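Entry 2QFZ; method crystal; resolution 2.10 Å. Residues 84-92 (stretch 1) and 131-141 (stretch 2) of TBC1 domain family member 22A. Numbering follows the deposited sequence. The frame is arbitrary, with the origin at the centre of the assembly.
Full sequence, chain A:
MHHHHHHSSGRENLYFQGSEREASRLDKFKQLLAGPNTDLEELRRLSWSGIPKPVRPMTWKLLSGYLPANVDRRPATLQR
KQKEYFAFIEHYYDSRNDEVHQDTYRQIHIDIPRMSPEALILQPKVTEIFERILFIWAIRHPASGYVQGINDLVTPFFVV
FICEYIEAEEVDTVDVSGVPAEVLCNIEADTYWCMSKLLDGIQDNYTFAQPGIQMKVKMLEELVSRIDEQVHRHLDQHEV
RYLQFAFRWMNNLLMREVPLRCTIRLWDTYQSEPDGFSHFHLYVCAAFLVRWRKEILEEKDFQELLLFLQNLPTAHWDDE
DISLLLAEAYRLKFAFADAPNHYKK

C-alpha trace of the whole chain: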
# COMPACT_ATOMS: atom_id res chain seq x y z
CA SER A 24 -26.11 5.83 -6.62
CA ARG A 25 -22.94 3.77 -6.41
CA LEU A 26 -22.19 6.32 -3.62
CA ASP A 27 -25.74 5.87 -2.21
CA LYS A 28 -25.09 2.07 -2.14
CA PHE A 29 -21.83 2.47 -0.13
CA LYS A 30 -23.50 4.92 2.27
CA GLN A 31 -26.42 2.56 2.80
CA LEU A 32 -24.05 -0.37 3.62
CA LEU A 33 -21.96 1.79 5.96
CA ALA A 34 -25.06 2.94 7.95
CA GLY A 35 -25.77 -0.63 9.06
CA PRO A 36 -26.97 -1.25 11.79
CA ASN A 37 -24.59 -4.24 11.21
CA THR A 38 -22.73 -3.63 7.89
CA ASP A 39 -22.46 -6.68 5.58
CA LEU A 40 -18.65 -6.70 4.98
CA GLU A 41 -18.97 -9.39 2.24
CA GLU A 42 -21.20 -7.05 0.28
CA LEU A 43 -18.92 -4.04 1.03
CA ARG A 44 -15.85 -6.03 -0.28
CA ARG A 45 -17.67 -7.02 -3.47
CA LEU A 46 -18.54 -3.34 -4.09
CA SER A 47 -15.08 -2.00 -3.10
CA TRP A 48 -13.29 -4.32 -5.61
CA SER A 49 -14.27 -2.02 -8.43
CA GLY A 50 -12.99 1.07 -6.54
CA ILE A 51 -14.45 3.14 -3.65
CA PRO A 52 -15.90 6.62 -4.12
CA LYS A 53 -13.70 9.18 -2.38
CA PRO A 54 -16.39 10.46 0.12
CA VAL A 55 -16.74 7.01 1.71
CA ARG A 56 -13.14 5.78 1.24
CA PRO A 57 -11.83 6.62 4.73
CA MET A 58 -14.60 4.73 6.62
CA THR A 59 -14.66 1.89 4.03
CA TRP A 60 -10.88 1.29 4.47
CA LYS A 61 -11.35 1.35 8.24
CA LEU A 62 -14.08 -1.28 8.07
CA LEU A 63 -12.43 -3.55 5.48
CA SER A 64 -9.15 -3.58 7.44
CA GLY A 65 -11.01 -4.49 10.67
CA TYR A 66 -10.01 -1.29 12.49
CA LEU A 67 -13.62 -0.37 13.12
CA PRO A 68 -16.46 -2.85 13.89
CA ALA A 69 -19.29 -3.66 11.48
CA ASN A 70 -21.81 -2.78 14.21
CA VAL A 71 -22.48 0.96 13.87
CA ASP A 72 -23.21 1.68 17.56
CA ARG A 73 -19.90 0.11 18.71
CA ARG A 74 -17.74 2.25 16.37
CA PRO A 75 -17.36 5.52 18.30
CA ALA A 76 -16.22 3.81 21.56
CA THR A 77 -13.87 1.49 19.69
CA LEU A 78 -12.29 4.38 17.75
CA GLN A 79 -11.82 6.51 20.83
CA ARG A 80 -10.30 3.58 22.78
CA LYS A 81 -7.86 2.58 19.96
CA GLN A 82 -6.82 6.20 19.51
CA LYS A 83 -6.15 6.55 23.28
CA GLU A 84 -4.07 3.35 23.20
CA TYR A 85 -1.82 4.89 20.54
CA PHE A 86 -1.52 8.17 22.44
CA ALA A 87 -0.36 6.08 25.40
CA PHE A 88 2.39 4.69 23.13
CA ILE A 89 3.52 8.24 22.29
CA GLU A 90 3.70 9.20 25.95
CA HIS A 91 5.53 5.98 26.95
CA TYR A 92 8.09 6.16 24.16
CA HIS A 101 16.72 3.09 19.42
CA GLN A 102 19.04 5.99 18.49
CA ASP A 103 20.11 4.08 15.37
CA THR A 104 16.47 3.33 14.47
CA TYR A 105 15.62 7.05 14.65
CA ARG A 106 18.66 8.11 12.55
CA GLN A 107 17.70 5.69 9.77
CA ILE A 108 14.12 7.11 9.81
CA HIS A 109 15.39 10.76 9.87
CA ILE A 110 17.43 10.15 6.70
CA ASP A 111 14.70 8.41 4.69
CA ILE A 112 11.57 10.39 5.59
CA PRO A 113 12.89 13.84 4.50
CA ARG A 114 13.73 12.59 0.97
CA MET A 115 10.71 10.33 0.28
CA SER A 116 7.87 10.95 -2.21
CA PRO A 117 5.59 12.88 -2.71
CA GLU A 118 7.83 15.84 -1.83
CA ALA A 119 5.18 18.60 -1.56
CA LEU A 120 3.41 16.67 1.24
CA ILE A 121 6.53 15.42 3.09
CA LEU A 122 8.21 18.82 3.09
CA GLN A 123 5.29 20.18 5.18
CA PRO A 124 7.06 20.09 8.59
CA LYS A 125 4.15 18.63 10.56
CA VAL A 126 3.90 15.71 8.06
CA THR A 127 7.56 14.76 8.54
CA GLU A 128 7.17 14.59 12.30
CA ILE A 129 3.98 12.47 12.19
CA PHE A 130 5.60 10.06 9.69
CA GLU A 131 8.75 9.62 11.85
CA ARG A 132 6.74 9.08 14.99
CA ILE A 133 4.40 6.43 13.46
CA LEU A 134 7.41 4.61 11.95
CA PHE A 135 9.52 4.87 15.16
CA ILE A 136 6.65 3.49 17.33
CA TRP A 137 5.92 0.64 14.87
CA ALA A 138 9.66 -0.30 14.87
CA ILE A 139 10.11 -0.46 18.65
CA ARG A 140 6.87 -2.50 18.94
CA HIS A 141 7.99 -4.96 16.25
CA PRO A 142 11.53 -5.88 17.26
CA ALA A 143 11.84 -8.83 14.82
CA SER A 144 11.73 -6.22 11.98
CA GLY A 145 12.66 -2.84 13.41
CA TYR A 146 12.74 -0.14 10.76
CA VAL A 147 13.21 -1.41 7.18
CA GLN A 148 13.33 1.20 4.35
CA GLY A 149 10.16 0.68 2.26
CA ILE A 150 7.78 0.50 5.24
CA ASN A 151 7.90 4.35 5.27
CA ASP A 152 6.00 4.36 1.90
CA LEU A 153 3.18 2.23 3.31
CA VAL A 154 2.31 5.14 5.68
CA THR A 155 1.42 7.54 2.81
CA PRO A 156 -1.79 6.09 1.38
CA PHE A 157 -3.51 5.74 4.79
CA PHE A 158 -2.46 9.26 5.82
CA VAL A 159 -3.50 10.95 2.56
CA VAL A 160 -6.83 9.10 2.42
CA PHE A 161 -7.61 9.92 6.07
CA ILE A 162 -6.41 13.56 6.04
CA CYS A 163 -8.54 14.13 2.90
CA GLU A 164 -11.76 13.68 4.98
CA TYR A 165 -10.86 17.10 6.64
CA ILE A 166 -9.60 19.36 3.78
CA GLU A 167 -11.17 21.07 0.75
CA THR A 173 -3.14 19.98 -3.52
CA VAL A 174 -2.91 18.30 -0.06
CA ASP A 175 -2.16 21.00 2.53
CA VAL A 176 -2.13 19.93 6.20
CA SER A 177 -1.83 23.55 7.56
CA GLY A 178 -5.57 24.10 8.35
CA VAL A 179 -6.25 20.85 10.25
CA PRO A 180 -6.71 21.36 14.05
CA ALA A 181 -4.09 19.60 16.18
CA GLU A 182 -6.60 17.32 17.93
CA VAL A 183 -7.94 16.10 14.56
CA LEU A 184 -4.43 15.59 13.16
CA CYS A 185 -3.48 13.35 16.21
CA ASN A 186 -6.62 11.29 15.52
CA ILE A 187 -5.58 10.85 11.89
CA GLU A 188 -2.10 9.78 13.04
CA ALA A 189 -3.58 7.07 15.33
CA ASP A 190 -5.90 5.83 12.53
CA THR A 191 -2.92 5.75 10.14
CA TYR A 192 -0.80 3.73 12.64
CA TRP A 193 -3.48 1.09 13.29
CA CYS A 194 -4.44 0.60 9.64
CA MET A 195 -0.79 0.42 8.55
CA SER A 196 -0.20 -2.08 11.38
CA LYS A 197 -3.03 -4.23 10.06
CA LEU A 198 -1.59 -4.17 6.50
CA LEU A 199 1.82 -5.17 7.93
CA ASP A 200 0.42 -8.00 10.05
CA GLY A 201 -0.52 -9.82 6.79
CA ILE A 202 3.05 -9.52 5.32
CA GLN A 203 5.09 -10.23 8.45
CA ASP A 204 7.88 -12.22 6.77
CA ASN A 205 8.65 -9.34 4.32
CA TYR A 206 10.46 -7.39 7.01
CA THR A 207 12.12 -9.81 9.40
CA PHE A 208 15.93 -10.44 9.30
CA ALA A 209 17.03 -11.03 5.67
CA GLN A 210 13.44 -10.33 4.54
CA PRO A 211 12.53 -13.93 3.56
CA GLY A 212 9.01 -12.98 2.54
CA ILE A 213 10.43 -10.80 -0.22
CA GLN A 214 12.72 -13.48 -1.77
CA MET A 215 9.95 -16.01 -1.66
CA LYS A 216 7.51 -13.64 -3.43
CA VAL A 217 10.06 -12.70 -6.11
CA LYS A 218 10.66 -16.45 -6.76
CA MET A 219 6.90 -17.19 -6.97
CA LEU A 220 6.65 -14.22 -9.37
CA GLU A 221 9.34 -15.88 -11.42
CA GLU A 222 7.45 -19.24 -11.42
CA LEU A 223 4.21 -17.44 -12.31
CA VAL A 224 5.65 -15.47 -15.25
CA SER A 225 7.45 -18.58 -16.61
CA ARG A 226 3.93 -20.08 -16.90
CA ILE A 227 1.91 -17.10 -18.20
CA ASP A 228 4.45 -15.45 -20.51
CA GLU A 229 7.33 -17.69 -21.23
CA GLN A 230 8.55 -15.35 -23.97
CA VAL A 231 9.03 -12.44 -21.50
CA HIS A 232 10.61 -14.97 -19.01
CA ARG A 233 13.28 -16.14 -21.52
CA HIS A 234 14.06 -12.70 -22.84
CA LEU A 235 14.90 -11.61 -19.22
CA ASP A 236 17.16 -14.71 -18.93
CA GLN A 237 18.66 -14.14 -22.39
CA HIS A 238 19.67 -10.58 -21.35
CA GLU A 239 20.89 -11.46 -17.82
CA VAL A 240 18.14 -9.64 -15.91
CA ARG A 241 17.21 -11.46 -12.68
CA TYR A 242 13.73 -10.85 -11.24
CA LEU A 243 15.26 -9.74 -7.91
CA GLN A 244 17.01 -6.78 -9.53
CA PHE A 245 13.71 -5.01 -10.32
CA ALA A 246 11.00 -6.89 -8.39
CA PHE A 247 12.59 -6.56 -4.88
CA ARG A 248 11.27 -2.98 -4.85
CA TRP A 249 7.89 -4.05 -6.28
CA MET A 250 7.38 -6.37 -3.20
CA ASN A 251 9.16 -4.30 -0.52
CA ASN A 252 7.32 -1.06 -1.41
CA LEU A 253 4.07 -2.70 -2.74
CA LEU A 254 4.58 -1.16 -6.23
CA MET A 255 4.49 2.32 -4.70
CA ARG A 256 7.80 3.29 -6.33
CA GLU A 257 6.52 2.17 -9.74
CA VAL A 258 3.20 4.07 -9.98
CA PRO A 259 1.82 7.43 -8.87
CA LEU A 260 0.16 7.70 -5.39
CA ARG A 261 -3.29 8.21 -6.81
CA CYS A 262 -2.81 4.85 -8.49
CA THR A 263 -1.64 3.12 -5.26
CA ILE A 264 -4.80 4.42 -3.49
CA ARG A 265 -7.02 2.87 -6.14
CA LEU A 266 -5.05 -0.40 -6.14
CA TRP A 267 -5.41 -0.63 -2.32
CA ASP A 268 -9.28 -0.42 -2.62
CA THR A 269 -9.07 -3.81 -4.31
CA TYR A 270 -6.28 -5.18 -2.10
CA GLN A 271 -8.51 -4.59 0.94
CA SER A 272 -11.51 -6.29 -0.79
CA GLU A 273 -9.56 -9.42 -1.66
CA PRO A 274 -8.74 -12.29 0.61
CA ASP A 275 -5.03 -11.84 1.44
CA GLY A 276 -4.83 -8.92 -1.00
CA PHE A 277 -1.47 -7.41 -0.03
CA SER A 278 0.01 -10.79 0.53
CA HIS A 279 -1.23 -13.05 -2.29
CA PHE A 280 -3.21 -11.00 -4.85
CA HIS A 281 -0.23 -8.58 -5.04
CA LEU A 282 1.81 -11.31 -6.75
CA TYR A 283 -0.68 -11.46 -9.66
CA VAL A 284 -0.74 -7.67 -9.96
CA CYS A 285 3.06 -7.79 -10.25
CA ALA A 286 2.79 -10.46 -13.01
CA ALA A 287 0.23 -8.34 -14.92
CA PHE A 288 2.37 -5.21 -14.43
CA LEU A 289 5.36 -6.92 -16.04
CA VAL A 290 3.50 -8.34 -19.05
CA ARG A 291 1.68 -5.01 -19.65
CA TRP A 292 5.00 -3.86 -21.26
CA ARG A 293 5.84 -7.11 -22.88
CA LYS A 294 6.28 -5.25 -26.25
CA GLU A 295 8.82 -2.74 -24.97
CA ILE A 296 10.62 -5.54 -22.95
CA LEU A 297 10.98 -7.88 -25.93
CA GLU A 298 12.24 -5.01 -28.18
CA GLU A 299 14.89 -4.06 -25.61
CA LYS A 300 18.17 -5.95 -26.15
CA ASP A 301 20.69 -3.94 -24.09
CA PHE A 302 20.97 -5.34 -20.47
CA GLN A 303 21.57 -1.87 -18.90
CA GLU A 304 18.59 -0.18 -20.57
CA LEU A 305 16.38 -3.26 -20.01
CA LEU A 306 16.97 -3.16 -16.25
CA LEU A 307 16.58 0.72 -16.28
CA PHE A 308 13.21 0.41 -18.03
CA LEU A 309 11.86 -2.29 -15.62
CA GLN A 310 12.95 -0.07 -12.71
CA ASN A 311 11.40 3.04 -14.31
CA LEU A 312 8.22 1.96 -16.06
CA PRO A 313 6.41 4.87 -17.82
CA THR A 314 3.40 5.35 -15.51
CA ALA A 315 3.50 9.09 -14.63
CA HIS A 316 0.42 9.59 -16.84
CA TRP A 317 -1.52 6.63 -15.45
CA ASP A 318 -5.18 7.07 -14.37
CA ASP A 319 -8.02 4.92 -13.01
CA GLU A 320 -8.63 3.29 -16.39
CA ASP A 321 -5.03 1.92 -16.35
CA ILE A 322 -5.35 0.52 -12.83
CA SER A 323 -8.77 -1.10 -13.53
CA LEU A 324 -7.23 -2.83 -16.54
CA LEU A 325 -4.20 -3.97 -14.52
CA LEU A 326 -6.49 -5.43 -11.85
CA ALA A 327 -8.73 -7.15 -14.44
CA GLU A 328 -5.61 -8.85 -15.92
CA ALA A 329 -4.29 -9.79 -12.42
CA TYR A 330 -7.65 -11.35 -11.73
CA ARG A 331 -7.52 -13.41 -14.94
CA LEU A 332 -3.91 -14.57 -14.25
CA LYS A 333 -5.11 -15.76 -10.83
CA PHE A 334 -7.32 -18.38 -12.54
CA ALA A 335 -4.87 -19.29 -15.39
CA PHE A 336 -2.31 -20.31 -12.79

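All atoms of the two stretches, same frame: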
# COMPACT_ATOMS: atom_id res chain seq x y z
N GLU A 84 -5.15 4.34 23.02
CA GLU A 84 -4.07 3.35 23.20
C GLU A 84 -2.79 3.80 22.48
O GLU A 84 -1.68 3.64 23.00
CB GLU A 84 -4.54 1.97 22.72
CG GLU A 84 -3.49 0.89 22.77
N TYR A 85 -2.94 4.40 21.29
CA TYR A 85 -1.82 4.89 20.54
C TYR A 85 -1.20 6.09 21.23
O TYR A 85 0.00 6.20 21.31
CB TYR A 85 -2.25 5.27 19.11
CG TYR A 85 -1.11 5.88 18.30
CD1 TYR A 85 -0.08 5.09 17.82
CD2 TYR A 85 -1.05 7.24 18.04
CE1 TYR A 85 0.99 5.64 17.11
CE2 TYR A 85 0.01 7.80 17.29
CZ TYR A 85 1.03 6.98 16.84
OH TYR A 85 2.10 7.51 16.10
N PHE A 86 -2.03 7.01 21.70
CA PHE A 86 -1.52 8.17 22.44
C PHE A 86 -0.74 7.78 23.69
O PHE A 86 0.23 8.46 24.05
CB PHE A 86 -2.67 9.07 22.84
CG PHE A 86 -3.50 9.54 21.70
CD1 PHE A 86 -2.97 9.68 20.41
CD2 PHE A 86 -4.82 9.92 21.92
CE1 PHE A 86 -3.78 10.16 19.35
CE2 PHE A 86 -5.61 10.42 20.87
CZ PHE A 86 -5.07 10.52 19.58
N ALA A 87 -1.17 6.70 24.35
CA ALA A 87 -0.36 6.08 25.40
C ALA A 87 0.99 5.57 24.91
O ALA A 87 1.96 5.61 25.65
CB ALA A 87 -1.15 4.92 26.09
N PHE A 88 1.08 5.08 23.66
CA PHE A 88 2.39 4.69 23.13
C PHE A 88 3.27 5.92 23.02
O PHE A 88 4.42 5.86 23.37
CB PHE A 88 2.35 3.99 21.75
CG PHE A 88 1.58 2.72 21.71
CD1 PHE A 88 1.27 2.01 22.87
CD2 PHE A 88 1.17 2.21 20.47
CE1 PHE A 88 0.54 0.83 22.79
CE2 PHE A 88 0.47 1.05 20.37
CZ PHE A 88 0.15 0.33 21.52
N ILE A 89 2.74 7.02 22.49
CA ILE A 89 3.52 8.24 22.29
C ILE A 89 4.12 8.75 23.60
O ILE A 89 5.32 9.10 23.68
CB ILE A 89 2.67 9.39 21.67
CG1 ILE A 89 2.14 9.04 20.27
CG2 ILE A 89 3.51 10.67 21.57
CD1 ILE A 89 1.38 10.17 19.65
N GLU A 90 3.28 8.80 24.63
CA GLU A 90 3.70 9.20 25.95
C GLU A 90 4.80 8.29 26.48
O GLU A 90 5.80 8.78 27.00
CB GLU A 90 2.49 9.22 26.91
CG GLU A 90 2.53 10.32 27.97
CD GLU A 90 2.76 11.70 27.35
OE1 GLU A 90 2.05 12.03 26.35
OE2 GLU A 90 3.65 12.44 27.84
N HIS A 91 4.63 6.97 26.34
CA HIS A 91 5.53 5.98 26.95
C HIS A 91 6.89 5.92 26.26
O HIS A 91 7.91 5.70 26.90
CB HIS A 91 4.89 4.59 26.92
CG HIS A 91 5.60 3.57 27.77
ND1 HIS A 91 6.81 3.01 27.41
CD2 HIS A 91 5.23 2.98 28.93
CE1 HIS A 91 7.17 2.13 28.33
NE2 HIS A 91 6.24 2.09 29.26
N TYR A 92 6.88 6.08 24.94
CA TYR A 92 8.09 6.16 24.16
C TYR A 92 8.35 7.63 23.83
O TYR A 92 9.50 8.02 23.64
CB TYR A 92 7.94 5.37 22.87
CG TYR A 92 7.44 3.95 23.03
CD1 TYR A 92 6.18 3.57 22.56
CD2 TYR A 92 8.24 2.97 23.64
CE1 TYR A 92 5.71 2.28 22.70
CE2 TYR A 92 7.79 1.65 23.77
CZ TYR A 92 6.52 1.32 23.31
OH TYR A 92 6.07 0.02 23.44
N GLU A 131 7.65 10.15 11.00
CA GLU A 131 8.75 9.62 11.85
C GLU A 131 8.27 8.96 13.13
O GLU A 131 8.79 7.91 13.57
CB GLU A 131 9.75 10.76 12.24
CG GLU A 131 10.59 11.24 11.09
CD GLU A 131 11.48 12.43 11.41
OE1 GLU A 131 11.55 12.83 12.59
OE2 GLU A 131 12.13 12.96 10.46
N ARG A 132 7.27 9.59 13.75
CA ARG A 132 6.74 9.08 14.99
C ARG A 132 5.98 7.78 14.80
O ARG A 132 6.16 6.83 15.58
CB ARG A 132 5.85 10.13 15.65
CG ARG A 132 5.55 9.81 17.08
CD ARG A 132 5.08 11.02 17.82
NE ARG A 132 4.13 11.79 17.02
CZ ARG A 132 3.71 13.01 17.30
NH1 ARG A 132 4.13 13.65 18.41
NH2 ARG A 132 2.83 13.59 16.49
N ILE A 133 5.11 7.71 13.79
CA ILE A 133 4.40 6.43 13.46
C ILE A 133 5.41 5.30 13.20
O ILE A 133 5.27 4.19 13.73
CB ILE A 133 3.48 6.58 12.20
CG1 ILE A 133 2.23 7.40 12.52
CG2 ILE A 133 3.04 5.18 11.65
CD1 ILE A 133 1.45 7.84 11.25
N LEU A 134 6.42 5.61 12.38
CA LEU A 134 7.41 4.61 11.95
C LEU A 134 8.33 4.20 13.13
O LEU A 134 8.58 3.02 13.36
CB LEU A 134 8.21 5.15 10.72
CG LEU A 134 7.42 5.16 9.41
CD1 LEU A 134 8.09 5.98 8.35
CD2 LEU A 134 7.19 3.72 8.96
N PHE A 135 8.75 5.16 13.93
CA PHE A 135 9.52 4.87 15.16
C PHE A 135 8.74 3.98 16.17
O PHE A 135 9.29 3.00 16.72
CB PHE A 135 10.01 6.19 15.80
CG PHE A 135 10.89 5.99 17.01
CD1 PHE A 135 12.25 5.85 16.86
CD2 PHE A 135 10.36 5.97 18.28
CE1 PHE A 135 13.08 5.65 17.98
CE2 PHE A 135 11.19 5.77 19.40
CZ PHE A 135 12.54 5.61 19.24
N ILE A 136 7.47 4.31 16.41
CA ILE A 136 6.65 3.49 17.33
C ILE A 136 6.41 2.07 16.78
O ILE A 136 6.55 1.07 17.51
CB ILE A 136 5.31 4.20 17.68
CG1 ILE A 136 5.56 5.36 18.66
CG2 ILE A 136 4.27 3.25 18.29
CD1 ILE A 136 4.33 6.26 18.87
N TRP A 137 6.06 1.97 15.50
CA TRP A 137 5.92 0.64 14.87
C TRP A 137 7.19 -0.24 15.05
O TRP A 137 7.10 -1.42 15.40
CB TRP A 137 5.55 0.77 13.38
CG TRP A 137 5.16 -0.53 12.86
CD1 TRP A 137 3.90 -1.05 12.83
CD2 TRP A 137 6.02 -1.53 12.34
NE1 TRP A 137 3.93 -2.33 12.30
CE2 TRP A 137 5.23 -2.64 11.99
CE3 TRP A 137 7.41 -1.59 12.08
CZ2 TRP A 137 5.76 -3.80 11.43
CZ3 TRP A 137 7.94 -2.77 11.55
CH2 TRP A 137 7.11 -3.84 11.23
N ALA A 138 8.35 0.37 14.84
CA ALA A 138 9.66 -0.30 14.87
C ALA A 138 10.01 -0.81 16.27
O ALA A 138 10.40 -1.94 16.42
CB ALA A 138 10.73 0.63 14.37
N ILE A 139 9.82 0.01 17.30
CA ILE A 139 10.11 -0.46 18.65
C ILE A 139 9.10 -1.54 19.12
O ILE A 139 9.45 -2.41 19.88
CB ILE A 139 10.32 0.70 19.68
CG1 ILE A 139 9.02 1.41 19.99
CG2 ILE A 139 11.38 1.72 19.15
CD1 ILE A 139 9.22 2.79 20.63
N ARG A 140 7.86 -1.49 18.62
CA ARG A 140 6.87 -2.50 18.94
C ARG A 140 6.94 -3.77 18.09
O ARG A 140 6.22 -4.74 18.33
CB ARG A 140 5.45 -1.89 18.91
CG ARG A 140 5.31 -0.81 19.98
CD ARG A 140 3.91 -0.32 20.18
NE ARG A 140 3.08 -1.37 20.73
CZ ARG A 140 3.00 -1.67 22.03
NH1 ARG A 140 3.70 -1.01 22.94
NH2 ARG A 140 2.20 -2.64 22.42
N HIS A 141 7.85 -3.79 17.11
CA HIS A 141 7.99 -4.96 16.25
C HIS A 141 9.47 -5.24 16.11
O HIS A 141 10.08 -4.96 15.06
CB HIS A 141 7.31 -4.69 14.91
CG HIS A 141 5.83 -4.53 15.04
ND1 HIS A 141 5.25 -3.33 15.40
CD2 HIS A 141 4.83 -5.43 14.95
CE1 HIS A 141 3.95 -3.50 15.50
NE2 HIS A 141 3.67 -4.76 15.25

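Two helices cross almost at right angles here, 86° between their directions, with axes 10.8 Å apart at closest approach. With the axes this far apart, side chains bridge the gap, and Ile136 touches all four contributors from stretch 1. The two stretches bury 523 Å² between them, both sides summed, and Ile136 is itself buried.

Tyr85 comes first. Its CA-to-CB bond points sideways, but the t rotamer carries the ring end inward, where Tyr85 CE1 lies 3.8 Å from Ile136 CD1 and Tyr85 OH 3.6 Å from Ile133 CG1. A phenol suits this buried site: its ring carbons pack on aliphatic groups, and its hydroxyl is hydrogen-bonded elsewhere in the structure, so it is not buried unsatisfied.

One turn on, Phe88 points toward the other helix at the closest backbone pairing, its CA 7.3 Å from the CA of Ile136. The ring does two jobs: Phe88 CD2 rests 3.9 Å from Ile136 CG2, and one face receives Arg140. That guanidinium lies flat on the ring, planes 10° apart, with Arg140 CZ 3.9 Å from the centroid of the Phe88 ring, a cation-pi stack; Arg140 CD adds a CH-pi contact over the ring. Arginine fits this exposed border because its aliphatic part and its flat charged end can both use an aromatic face.

Ile89 lies beside the Tyr85 ring, its CA-to-CB bond sideways but its end nearer. Ile89 CG1 packs 3.8 Å from Ile136 CD1, while Ile89 CD1 sits over one face of the Arg132 guanidinium; a branched aliphatic chain can pack on both.

Tyr92 comes last and has more of its surface covered by the other stretch than any residue here. Ile139 CD1 presses over its ring face, 3.2 Å from Tyr92 CD2, a close CH-pi contact, and Arg140 NH1 donates a weak hydrogen bond to Tyr92 OH at 2.6 Å. Arg140 thus spans Phe88 by its face and Tyr92 by its edge. The rule is a buried isoleucine, Ile136, met by three aromatics and Ile89 from stretch 1, with arginines at the more exposed margins.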